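Long-range contacts in probable exosome complex exonuclease 2 (Methanothermobacter thermautotrophicus, PDB 2WNR), which probably serves as a non-catalytic component of the RNA-degrading archaeal exosome, helping to structure the active site of its partner Rrp41: residues M90-F95 with I144-N149; S85-M90 with E102-L107; G56-I61 with G148-A153; I60-K65 with L156-A161; S38-V43 with S50-L55. All coordinates share one frame; numbering follows the deposited sequence.

Interaction 1 (M90-F95 with I144-N149)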
# COMPACT_ATOMS: atom_id res chain seq x y z
N MET A 90 14.55 -14.77 6.65
CA MET A 90 15.59 -15.37 7.48
C MET A 90 15.25 -16.82 7.83
O MET A 90 16.08 -17.73 7.69
CB MET A 90 15.78 -14.55 8.76
CG MET A 90 16.59 -15.22 9.86
SD MET A 90 17.48 -14.00 10.82
CE MET A 90 16.39 -13.82 12.20
N ALA A 91 14.01 -17.01 8.26
CA ALA A 91 13.56 -18.26 8.85
C ALA A 91 13.41 -19.43 7.87
O ALA A 91 13.31 -20.57 8.31
CB ALA A 91 12.24 -18.03 9.60
N SER A 92 13.39 -19.14 6.57
CA SER A 92 13.18 -20.15 5.53
C SER A 92 13.36 -19.55 4.13
O SER A 92 12.95 -18.42 3.90
CB SER A 92 11.77 -20.75 5.63
OG SER A 92 11.30 -21.23 4.38
N PRO A 93 13.94 -20.32 3.19
CA PRO A 93 14.08 -19.83 1.80
C PRO A 93 12.75 -19.70 1.04
O PRO A 93 12.71 -19.12 -0.04
CB PRO A 93 14.99 -20.88 1.13
CG PRO A 93 14.84 -22.12 1.94
CD PRO A 93 14.50 -21.67 3.37
N THR A 94 11.67 -20.24 1.61
CA THR A 94 10.36 -20.15 0.98
C THR A 94 9.56 -18.99 1.57
O THR A 94 8.40 -18.77 1.21
CB THR A 94 9.55 -21.47 1.13
OG1 THR A 94 9.09 -21.63 2.48
CG2 THR A 94 10.40 -22.67 0.71
N PHE A 95 10.17 -18.26 2.49
CA PHE A 95 9.51 -17.12 3.12
C PHE A 95 9.82 -15.85 2.35
O PHE A 95 10.97 -15.41 2.29
CB PHE A 95 9.92 -17.02 4.58
CG PHE A 95 9.28 -18.06 5.47
CD1 PHE A 95 8.60 -19.16 4.92
CD2 PHE A 95 9.36 -17.95 6.86
CE1 PHE A 95 8.02 -20.11 5.75
CE2 PHE A 95 8.77 -18.91 7.70
CZ PHE A 95 8.10 -19.99 7.14
N ILE A 144 12.22 -16.91 13.50
CA ILE A 144 13.66 -16.78 13.30
C ILE A 144 14.22 -17.95 12.50
O ILE A 144 15.17 -17.78 11.73
CB ILE A 144 14.35 -16.70 14.69
CG1 ILE A 144 13.85 -15.49 15.50
CG2 ILE A 144 15.85 -16.67 14.59
CD1 ILE A 144 14.04 -14.12 14.84
N ASP A 145 13.63 -19.12 12.67
CA ASP A 145 14.11 -20.37 12.07
C ASP A 145 12.89 -21.27 11.94
O ASP A 145 12.10 -21.40 12.88
CB ASP A 145 15.14 -21.02 13.00
CG ASP A 145 16.38 -21.57 12.25
OD1 ASP A 145 16.43 -21.58 11.00
OD2 ASP A 145 17.33 -21.99 12.95
N TYR A 146 12.71 -21.88 10.77
CA TYR A 146 11.56 -22.75 10.55
C TYR A 146 11.99 -24.15 10.17
O TYR A 146 12.52 -24.37 9.07
CB TYR A 146 10.60 -22.15 9.52
CG TYR A 146 9.54 -23.11 9.01
CD1 TYR A 146 8.63 -23.72 9.88
CD2 TYR A 146 9.45 -23.41 7.65
CE1 TYR A 146 7.66 -24.61 9.41
CE2 TYR A 146 8.48 -24.29 7.17
CZ TYR A 146 7.60 -24.89 8.05
OH TYR A 146 6.64 -25.76 7.57
N ASP A 147 11.77 -25.10 11.07
CA ASP A 147 12.13 -26.49 10.84
C ASP A 147 10.96 -27.40 11.19
O ASP A 147 11.16 -28.53 11.61
CB ASP A 147 13.39 -26.87 11.64
CG ASP A 147 14.14 -28.07 11.07
OD1 ASP A 147 13.93 -28.42 9.88
OD2 ASP A 147 14.97 -28.68 11.80
N GLY A 148 9.74 -26.88 11.03
CA GLY A 148 8.52 -27.65 11.31
C GLY A 148 7.67 -27.13 12.47
O GLY A 148 8.19 -26.81 13.54
N ASN A 149 6.37 -27.06 12.25
CA ASN A 149 5.40 -26.81 13.33
C ASN A 149 5.56 -25.43 13.96
O ASN A 149 6.09 -25.27 15.06
CB ASN A 149 5.46 -27.92 14.39
CG ASN A 149 4.32 -27.84 15.39
OD1 ASN A 149 3.41 -27.02 15.27
ND2 ASN A 149 4.37 -28.71 16.40
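A91 and Y146 make the one hydrogen bond of this contact: Y146 N donates to A91 O over 2.9 Å, in the carbonyl plane and on a lone pair, though bent to 132° at the hydrogen. Beside it, A91 CA gives a C-H···O contact to I144 O at 3.3 Å, so the loop after strand 80-87 meets the end of strand 133-145 backbone to backbone. I144 and D145 sit together across from Q59 of strand 58-69, a classic beta bulge just where the strand finishes.

Among the apolar groups, M90 lies alongside I144. With CG anti to the backbone N (chi1 166°) and the chain bent further out, its CE comes to 3.5 Å from I144 CD1. A91 CB packs against the peptide joining I144 to D145, 3.5 Å from D145 N.

The aromatic pair is F95 and Y146. Their planes are near parallel, 20° apart, with little overlap between the rings, and F95 CZ touches Y146 CD2 at 3.7 Å. S92, at the other end of a type I turn, sets its CB over the centre of one F95 face and also at the edge of the Y146 ring. An alanine in place of F95 would probably leave S92 CB and the Y146 ring without this apolar neighbour and open a gap beside them.

Y146 OH bonds to E214, and the D145 carboxylate takes backbone bonds from the chain of another protein. The contact itself therefore relies on one backbone bond and apolar surfaces, leaving its polar ends for other partners.

Interaction 2 (S85-M90 with E102-L107)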
# COMPACT_ATOMS: atom_id res chain seq x y z
N SER A 85 2.45 -11.76 13.25
CA SER A 85 3.64 -12.58 13.11
C SER A 85 4.43 -12.22 11.87
O SER A 85 3.86 -11.95 10.82
CB SER A 85 3.30 -14.07 13.12
OG SER A 85 2.27 -14.34 12.20
N GLU A 86 5.75 -12.20 12.02
CA GLU A 86 6.64 -11.97 10.91
C GLU A 86 7.35 -13.28 10.50
O GLU A 86 8.28 -13.73 11.17
CB GLU A 86 7.66 -10.89 11.28
CG GLU A 86 7.08 -9.50 11.37
CD GLU A 86 6.79 -8.87 10.01
OE1 GLU A 86 7.75 -8.48 9.32
OE2 GLU A 86 5.60 -8.75 9.63
N LEU A 87 6.88 -13.89 9.41
CA LEU A 87 7.53 -15.07 8.88
C LEU A 87 8.73 -14.63 8.03
O LEU A 87 8.61 -14.39 6.83
CB LEU A 87 6.54 -15.93 8.09
CG LEU A 87 5.83 -17.07 8.82
CD1 LEU A 87 5.20 -16.61 10.11
CD2 LEU A 87 4.77 -17.67 7.93
N LEU A 88 9.89 -14.51 8.67
CA LEU A 88 11.03 -13.85 8.06
C LEU A 88 11.69 -14.66 6.94
O LEU A 88 11.90 -15.87 7.06
CB LEU A 88 12.09 -13.53 9.12
CG LEU A 88 11.71 -12.69 10.34
CD1 LEU A 88 12.85 -12.64 11.36
CD2 LEU A 88 11.19 -11.29 10.03
N PRO A 89 12.06 -13.97 5.85
CA PRO A 89 12.91 -14.59 4.85
C PRO A 89 14.10 -15.31 5.51
O PRO A 89 14.59 -16.33 4.99
CB PRO A 89 13.38 -13.41 4.02
CG PRO A 89 12.29 -12.44 4.11
CD PRO A 89 11.68 -12.59 5.48
N MET A 90 14.55 -14.77 6.65
CA MET A 90 15.59 -15.37 7.48
C MET A 90 15.25 -16.82 7.83
O MET A 90 16.08 -17.73 7.69
CB MET A 90 15.78 -14.55 8.76
CG MET A 90 16.59 -15.22 9.86
SD MET A 90 17.48 -14.00 10.82
CE MET A 90 16.39 -13.82 12.20
N GLU A 102 -0.66 -15.34 3.21
CA GLU A 102 -1.65 -16.31 3.70
C GLU A 102 -1.17 -17.05 4.93
O GLU A 102 -1.84 -17.12 5.95
CB GLU A 102 -1.85 -17.37 2.65
CG GLU A 102 -2.88 -17.10 1.62
CD GLU A 102 -2.99 -18.26 0.65
OE1 GLU A 102 -2.05 -19.10 0.59
OE2 GLU A 102 -4.01 -18.33 -0.06
N ARG A 103 0.01 -17.65 4.77
CA ARG A 103 0.63 -18.54 5.73
C ARG A 103 0.88 -17.84 7.05
O ARG A 103 0.61 -18.40 8.09
CB ARG A 103 1.92 -19.05 5.12
CG ARG A 103 2.61 -20.19 5.79
CD ARG A 103 3.64 -20.79 4.79
NE ARG A 103 4.23 -19.76 3.92
CZ ARG A 103 5.26 -19.93 3.09
NH1 ARG A 103 5.88 -21.11 2.97
NH2 ARG A 103 5.69 -18.90 2.37
N SER A 104 1.37 -16.60 6.99
CA SER A 104 1.62 -15.80 8.19
C SER A 104 0.31 -15.46 8.89
O SER A 104 0.17 -15.67 10.09
CB SER A 104 2.33 -14.52 7.82
OG SER A 104 2.77 -13.85 8.98
N VAL A 105 -0.63 -14.93 8.12
CA VAL A 105 -1.96 -14.58 8.59
C VAL A 105 -2.65 -15.73 9.31
O VAL A 105 -3.24 -15.54 10.38
CB VAL A 105 -2.84 -14.08 7.41
CG1 VAL A 105 -4.30 -13.99 7.82
CG2 VAL A 105 -2.32 -12.72 6.90
N GLU A 106 -2.56 -16.93 8.73
CA GLU A 106 -3.18 -18.08 9.37
C GLU A 106 -2.54 -18.38 10.72
O GLU A 106 -3.24 -18.44 11.74
CB GLU A 106 -3.11 -19.32 8.49
CG GLU A 106 -3.84 -20.48 9.14
CD GLU A 106 -3.50 -21.80 8.52
OE1 GLU A 106 -2.40 -21.92 7.94
OE2 GLU A 106 -4.33 -22.73 8.62
N LEU A 107 -1.22 -18.57 10.70
CA LEU A 107 -0.45 -18.77 11.91
C LEU A 107 -0.83 -17.76 12.98
O LEU A 107 -1.15 -18.12 14.10
CB LEU A 107 1.05 -18.68 11.63
CG LEU A 107 2.09 -18.98 12.73
CD1 LEU A 107 2.51 -17.75 13.49
CD2 LEU A 107 1.62 -20.06 13.71
O HOH W 1 4.68 -12.33 7.78
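L87 and S104 are the nearest pair by CA atoms, 6.0 Å apart, where strand 85-87 runs past helix 102-107 with axes 8.2 Å apart and directions 144° from each other. This is a helix laid against the mixed sheet of the RNase PH fold, joined to its strand by a loop without helix or strand. L87 is the centre of an inverse gamma turn.

L87 carries most of the apolar contact. Its two methyls reach over the first turn of the helix: CD2 is 3.7 Å from S104 CA and also touches R103 CG, while CD1 leans on S104 OG and, more distantly, L107 CD1. An alanine here would probably open a gap over S104 and leave the aliphatic part of R103 without this neighbour. The far end of R103 is held separately, NH2 bonding to T94 O. L107 adds its CD1, 3.8 Å from S85 CB, and continues onto L150 and F151 of helix 150-164.

The polar side belongs to S104. With OG anti to the backbone N (chi1 -170°), its hydroxyl is turned to the strand and meets a water at 2.7 Å. That same water accepts from L87 N, bridging strand backbone and helix side chain. S104 OG also makes a weak hydrogen bond with S85 OG, the two oxygens 3.3 Å apart.

Interaction 3 (G56-I61 with G148-A153)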
# COMPACT_ATOMS: atom_id res chain seq x y z
N GLY A 56 12.58 -28.28 18.62
CA GLY A 56 13.57 -28.80 17.69
C GLY A 56 14.41 -27.60 17.29
O GLY A 56 14.94 -26.90 18.15
N ASN A 57 14.51 -27.34 15.99
CA ASN A 57 15.25 -26.19 15.51
C ASN A 57 14.36 -25.00 15.17
O ASN A 57 14.87 -23.90 14.93
CB ASN A 57 16.10 -26.56 14.30
CG ASN A 57 17.33 -27.33 14.68
OD1 ASN A 57 17.93 -27.08 15.72
ND2 ASN A 57 17.72 -28.28 13.83
N THR A 58 13.05 -25.22 15.14
CA THR A 58 12.09 -24.16 14.92
C THR A 58 12.21 -23.16 16.06
O THR A 58 12.05 -23.51 17.23
CB THR A 58 10.64 -24.70 14.79
OG1 THR A 58 10.54 -25.50 13.60
CG2 THR A 58 9.64 -23.59 14.69
N GLN A 59 12.52 -21.92 15.71
CA GLN A 59 12.79 -20.91 16.71
C GLN A 59 11.93 -19.68 16.52
O GLN A 59 11.85 -19.13 15.42
CB GLN A 59 14.27 -20.54 16.67
CG GLN A 59 14.70 -19.60 17.78
CD GLN A 59 16.20 -19.44 17.84
OE1 GLN A 59 16.95 -20.28 17.35
NE2 GLN A 59 16.64 -18.36 18.47
N ILE A 60 11.27 -19.25 17.59
CA ILE A 60 10.40 -18.09 17.55
C ILE A 60 10.71 -17.19 18.74
O ILE A 60 10.83 -17.66 19.87
CB ILE A 60 8.89 -18.50 17.59
CG1 ILE A 60 8.49 -19.21 16.29
CG2 ILE A 60 7.98 -17.29 17.82
CD1 ILE A 60 7.07 -19.69 16.29
N ILE A 61 10.84 -15.90 18.48
CA ILE A 61 10.93 -14.91 19.53
C ILE A 61 9.65 -14.08 19.57
O ILE A 61 9.18 -13.60 18.54
CB ILE A 61 12.14 -14.00 19.33
CG1 ILE A 61 13.42 -14.81 19.52
CG2 ILE A 61 12.08 -12.81 20.30
CD1 ILE A 61 14.63 -14.16 18.95
N GLY A 148 9.74 -26.88 11.03
CA GLY A 148 8.52 -27.65 11.31
C GLY A 148 7.67 -27.13 12.47
O GLY A 148 8.19 -26.81 13.54
N ASN A 149 6.37 -27.06 12.25
CA ASN A 149 5.40 -26.81 13.33
C ASN A 149 5.56 -25.43 13.96
O ASN A 149 6.09 -25.27 15.06
CB ASN A 149 5.46 -27.92 14.39
CG ASN A 149 4.32 -27.84 15.39
OD1 ASN A 149 3.41 -27.02 15.27
ND2 ASN A 149 4.37 -28.71 16.40
N LEU A 150 5.08 -24.43 13.25
CA LEU A 150 5.09 -23.08 13.72
C LEU A 150 4.06 -22.84 14.84
O LEU A 150 4.32 -22.11 15.79
CB LEU A 150 4.78 -22.18 12.54
CG LEU A 150 5.88 -21.41 11.80
CD1 LEU A 150 7.34 -21.88 11.85
CD2 LEU A 150 5.37 -20.91 10.46
N PHE A 151 2.90 -23.49 14.73
CA PHE A 151 1.78 -23.24 15.62
C PHE A 151 2.08 -23.53 17.09
O PHE A 151 1.82 -22.69 17.97
CB PHE A 151 0.55 -24.04 15.18
CG PHE A 151 0.15 -23.78 13.76
CD1 PHE A 151 -0.79 -22.79 13.46
CD2 PHE A 151 0.70 -24.52 12.73
CE1 PHE A 151 -1.16 -22.54 12.15
CE2 PHE A 151 0.34 -24.28 11.40
CZ PHE A 151 -0.59 -23.28 11.11
N ASP A 152 2.64 -24.72 17.35
CA ASP A 152 2.87 -25.15 18.73
C ASP A 152 3.95 -24.31 19.36
O ASP A 152 3.82 -23.91 20.51
CB ASP A 152 3.22 -26.64 18.77
CG ASP A 152 2.11 -27.52 18.23
OD1 ASP A 152 1.03 -26.98 17.90
OD2 ASP A 152 2.31 -28.75 18.14
N ALA A 153 5.00 -24.03 18.58
CA ALA A 153 6.09 -23.14 18.99
C ALA A 153 5.58 -21.72 19.24
O ALA A 153 5.99 -21.07 20.20
CB ALA A 153 7.19 -23.14 17.96
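T58 reaches from the start of strand 58-69 to G148 and the helix beyond it, and its atoms can be followed outward. CB lies 3.5 Å from G148 O. From there the side chain forks. OG1, beside the backbone N and anti to the carbonyl carbon (chi1 -66°), donates to that same G148 O over 2.7 Å, tilted 33° from the carbonyl plane. The hydroxyl also accepts from D147 N, so one oxygen clasps two successive residues of the loop, and R35 NH2 is a further donor to G148 O.

The other branch, CG2, turns to the apolar side, touching L150 CD1 at 4.0 Å and A153 CB at 4.1 Å, with N149 O close by. Its path leads into the N-terminus of helix 150-164, which packs across the sheet in this RNase PH fold. N149 is the N-cap: its OD1 accepts from D152 N at 3.2 Å, while its ND2 donates to D152 OD2 at 2.7 Å and also to D208. Both ends of the amide are thus engaged, which fixes its rotation. Just before it, G148 has backbone angles at which a CB would press on the carbonyl O of D147.

Two residues along the strand, I60 repeats the approach to the helix. Its CG1 is beside the backbone N and the chain runs on extended, bringing CD1 to 3.8 Å from A153 CB and close to L150 O.

Interaction 4 (I60-K65 with L156-A161)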
# COMPACT_ATOMS: atom_id res chain seq x y z
N ILE A 60 11.27 -19.25 17.59
CA ILE A 60 10.40 -18.09 17.55
C ILE A 60 10.71 -17.19 18.74
O ILE A 60 10.83 -17.66 19.87
CB ILE A 60 8.89 -18.50 17.59
CG1 ILE A 60 8.49 -19.21 16.29
CG2 ILE A 60 7.98 -17.29 17.82
CD1 ILE A 60 7.07 -19.69 16.29
N ILE A 61 10.84 -15.90 18.48
CA ILE A 61 10.93 -14.91 19.53
C ILE A 61 9.65 -14.08 19.57
O ILE A 61 9.18 -13.60 18.54
CB ILE A 61 12.14 -14.00 19.33
CG1 ILE A 61 13.42 -14.81 19.52
CG2 ILE A 61 12.08 -12.81 20.30
CD1 ILE A 61 14.63 -14.16 18.95
N VAL A 62 9.08 -13.93 20.76
CA VAL A 62 7.86 -13.15 20.91
C VAL A 62 8.11 -11.98 21.84
O VAL A 62 8.74 -12.12 22.88
CB VAL A 62 6.69 -14.01 21.43
CG1 VAL A 62 5.46 -13.15 21.71
CG2 VAL A 62 6.34 -15.10 20.44
N GLY A 63 7.62 -10.81 21.46
CA GLY A 63 7.65 -9.66 22.34
C GLY A 63 6.24 -9.19 22.64
O GLY A 63 5.36 -9.28 21.78
N VAL A 64 6.03 -8.71 23.86
CA VAL A 64 4.75 -8.14 24.25
C VAL A 64 4.98 -6.66 24.57
O VAL A 64 5.74 -6.33 25.48
CB VAL A 64 4.12 -8.86 25.47
CG1 VAL A 64 2.75 -8.27 25.78
CG2 VAL A 64 3.99 -10.35 25.23
N LYS A 65 4.33 -5.79 23.81
CA LYS A 65 4.50 -4.34 23.94
C LYS A 65 3.17 -3.67 24.25
O LYS A 65 2.33 -3.54 23.36
CB LYS A 65 5.11 -3.74 22.67
CG LYS A 65 6.54 -4.20 22.36
CD LYS A 65 7.55 -3.74 23.41
CE LYS A 65 7.89 -2.26 23.28
NZ LYS A 65 8.96 -1.87 24.25
N LEU A 156 3.24 -21.49 22.35
CA LEU A 156 4.08 -21.70 23.51
C LEU A 156 4.86 -20.43 23.87
O LEU A 156 4.92 -20.05 25.04
CB LEU A 156 5.04 -22.87 23.25
CG LEU A 156 5.87 -23.47 24.37
CD1 LEU A 156 5.12 -23.54 25.71
CD2 LEU A 156 6.31 -24.86 23.95
N ALA A 157 5.43 -19.78 22.86
CA ALA A 157 6.22 -18.56 23.04
C ALA A 157 5.36 -17.35 23.44
O ALA A 157 5.76 -16.54 24.27
CB ALA A 157 7.02 -18.26 21.78
N THR A 158 4.17 -17.24 22.84
CA THR A 158 3.25 -16.16 23.14
C THR A 158 2.77 -16.28 24.58
O THR A 158 2.83 -15.31 25.33
CB THR A 158 2.05 -16.17 22.20
OG1 THR A 158 2.52 -16.24 20.85
CG2 THR A 158 1.21 -14.91 22.39
N VAL A 159 2.33 -17.48 24.96
CA VAL A 159 1.95 -17.75 26.34
C VAL A 159 3.10 -17.42 27.28
O VAL A 159 2.91 -16.71 28.28
CB VAL A 159 1.41 -19.19 26.55
CG1 VAL A 159 1.29 -19.53 28.03
CG2 VAL A 159 0.05 -19.35 25.90
N ALA A 160 4.30 -17.91 26.96
CA ALA A 160 5.47 -17.65 27.79
C ALA A 160 5.71 -16.15 27.94
O ALA A 160 5.88 -15.65 29.06
CB ALA A 160 6.70 -18.35 27.22
N ALA A 161 5.69 -15.43 26.82
CA ALA A 161 5.93 -13.99 26.82
C ALA A 161 4.89 -13.23 27.66
O ALA A 161 5.23 -12.27 28.36
CB ALA A 161 5.96 -13.46 25.40
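V62 and A157, like every other residue that touches here, carry no flat side-chain group, so there is no ring face or edge to read; the contact is made methyl to methyl. V62 forks against one side of the helix. Its CG1, anti to the backbone N (chi1 175°), meets A161 CB at 3.7 Å, and its CG2, on the other branch, meets A157 CB at 3.5 Å. The two alanines are one helical turn apart, and the fork of the valine spans the step between them.

Strand 60-65 and helix 156-161 run in roughly the same sense, their axes 7.8 Å apart and 35° from parallel. This is the alpha-on-beta layer of the RNase PH domain, consistent with its S5-like topology: helix 150-164 lies on the sheet, and alternate strand residues I60, V62 and V64 point at it. Short alanine side chains on the helix let the backbones come near.

V64 uses CG2, 3.7 Å from A161 CB, so the A161 methyl is touched by both V62 and V64. At the other end I60 contributes CG2, more loosely, 4.2 Å from A157 CB. T158 flanks V62, its OG1 lying 4.0 Å from V62 CG2; the hydroxyl spends its polarity inside the helix on A154 O. A157 O, near V62 CB, receives a hydrogen bond from S51 OG of the neighbouring strand 49-55.

Interaction 5 (S38-V43 with S50-L55)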
# COMPACT_ATOMS: atom_id res chain seq x y z
N SER A 38 12.78 -25.82 24.38
CA SER A 38 13.63 -24.88 25.08
C SER A 38 12.86 -23.56 25.21
O SER A 38 12.39 -23.02 24.23
CB SER A 38 14.93 -24.70 24.29
OG SER A 38 15.80 -23.77 24.91
N ILE A 39 12.72 -23.07 26.44
CA ILE A 39 11.95 -21.86 26.72
C ILE A 39 12.76 -20.87 27.57
O ILE A 39 13.15 -21.18 28.71
CB ILE A 39 10.64 -22.19 27.45
CG1 ILE A 39 9.82 -23.22 26.66
CG2 ILE A 39 9.83 -20.92 27.71
CD1 ILE A 39 8.76 -23.93 27.48
N GLU A 40 13.00 -19.69 27.02
CA GLU A 40 13.62 -18.59 27.76
C GLU A 40 12.69 -17.39 27.77
O GLU A 40 11.97 -17.16 26.80
CB GLU A 40 14.94 -18.17 27.13
CG GLU A 40 15.95 -19.29 26.93
CD GLU A 40 17.16 -18.81 26.15
OE1 GLU A 40 18.08 -18.19 26.75
OE2 GLU A 40 17.20 -19.05 24.91
N THR A 41 12.70 -16.65 28.87
CA THR A 41 11.94 -15.40 28.96
C THR A 41 12.89 -14.24 29.24
O THR A 41 14.08 -14.45 29.49
CB THR A 41 10.80 -15.47 30.02
OG1 THR A 41 11.36 -15.66 31.33
CG2 THR A 41 9.83 -16.61 29.71
N GLY A 42 12.37 -13.01 29.20
CA GLY A 42 13.17 -11.80 29.45
C GLY A 42 14.36 -11.68 28.52
O GLY A 42 15.45 -11.28 28.93
N VAL A 43 14.13 -12.00 27.25
CA VAL A 43 15.17 -12.08 26.23
C VAL A 43 15.53 -10.71 25.63
O VAL A 43 16.71 -10.43 25.37
CB VAL A 43 14.74 -13.07 25.12
CG1 VAL A 43 15.64 -12.96 23.89
CG2 VAL A 43 14.76 -14.49 25.67
N SER A 50 8.87 -10.79 27.01
CA SER A 50 9.49 -11.42 25.84
C SER A 50 9.84 -12.87 26.10
O SER A 50 10.00 -13.27 27.26
CB SER A 50 10.74 -10.65 25.42
OG SER A 50 11.69 -10.57 26.48
N SER A 51 9.96 -13.65 25.04
CA SER A 51 10.34 -15.06 25.14
C SER A 51 11.04 -15.57 23.88
O SER A 51 10.84 -15.04 22.80
CB SER A 51 9.12 -15.94 25.42
OG SER A 51 8.27 -16.04 24.29
N ARG A 52 11.86 -16.59 24.04
CA ARG A 52 12.50 -17.27 22.92
C ARG A 52 12.22 -18.76 23.08
O ARG A 52 12.66 -19.38 24.06
CB ARG A 52 14.01 -16.98 22.89
CG ARG A 52 14.76 -17.63 21.75
CD ARG A 52 16.25 -17.75 22.04
NE ARG A 52 17.08 -16.88 21.20
CZ ARG A 52 17.83 -15.88 21.64
NH1 ARG A 52 17.89 -15.58 22.93
NH2 ARG A 52 18.54 -15.16 20.78
N VAL A 53 11.47 -19.33 22.14
CA VAL A 53 11.16 -20.76 22.16
C VAL A 53 11.84 -21.51 21.02
O VAL A 53 11.82 -21.07 19.86
CB VAL A 53 9.63 -21.03 22.15
CG1 VAL A 53 9.33 -22.50 21.89
CG2 VAL A 53 9.02 -20.62 23.46
N LYS A 54 12.46 -22.63 21.36
CA LYS A 54 13.02 -23.55 20.38
C LYS A 54 12.31 -24.88 20.51
O LYS A 54 12.28 -25.49 21.58
CB LYS A 54 14.52 -23.72 20.57
CG LYS A 54 15.36 -22.56 20.07
CD LYS A 54 16.86 -22.89 20.09
CE LYS A 54 17.23 -23.82 18.94
NZ LYS A 54 18.68 -24.13 18.89
N LEU A 55 11.71 -25.32 19.41
CA LEU A 55 11.01 -26.59 19.35
C LEU A 55 11.71 -27.36 18.24
O LEU A 55 11.50 -27.11 17.06
CB LEU A 55 9.51 -26.35 19.08
CG LEU A 55 8.57 -27.49 18.64
CD1 LEU A 55 8.62 -28.68 19.59
CD2 LEU A 55 7.14 -26.98 18.51
O HOH W 2 14.96 -21.10 24.19
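S38 pairs with K54 and E40 with R52 as antiparallel hydrogen-bonded pairs, with I39-V53 and T41-S51 as the non-hydrogen-bonded pairs, in a beta hairpin whose strand axes run 4.6 Å apart at 168°. Where strand 37-41 ends, G42 N still donates to S50 O, and V43 N makes a weak bond to S50 OG at 2.9 Å; that hydroxyl also takes I44 N.

On one face E40 and R52 lie side by side, pointing the same way, R52 with CG anti to the backbone N (chi1 -180°). The carboxylate and guanidinium planes are 23° apart, yet the charged atoms stop short of a salt bridge, E40 OE2 and R52 NH1 being 4.1 Å apart; the nearer contact is E40 OE2 to R52 CD, 3.3 Å. V43 crosses R52 at about a right angle, with CG1 3.6 Å from NH1 and CG2 against CB. A water knits this face: it accepts from S38 OG at 2.9 Å and donates to E40 OE2 and R52 O.

The opposite face carries I39 and V53, also side by side, I39 CG1 being 4.2 Å from V53 CG2. V53 goes on to A157 of helix 150-164, and I39 to Y264 of helix 244-268.

The face toward the helices thus mixes I39 and V53 with the hydroxyls of T41 and S51, S51 OG bonding to A157 O; on the other, charge and water meet, and E40 and R52 would probably still attract each other.

All five contacts belong to one RNase PH domain and reach its mixed sheet. Along the chain interaction 5 comes first, closing the hairpin 37-41/49-55 before the others open. Strand 58-69 follows, and interactions 3 and 4 set its successive parts against helix 150-164, their centres about 12 Å apart. Interaction 4 sits closest to interaction 5, about 7 Å between centres, on neighbouring strands. Interactions 1 and 2 lie toward strands 80-87 and 133-145, share M90 and have centres about 9 Å apart; those of interactions 2 and 5 are about 19 Å apart. Helix 102-117 meets helix 150-164 through L107 and F151, so the two helices touch each other, while M90 and D145 bond to the chain of another protein.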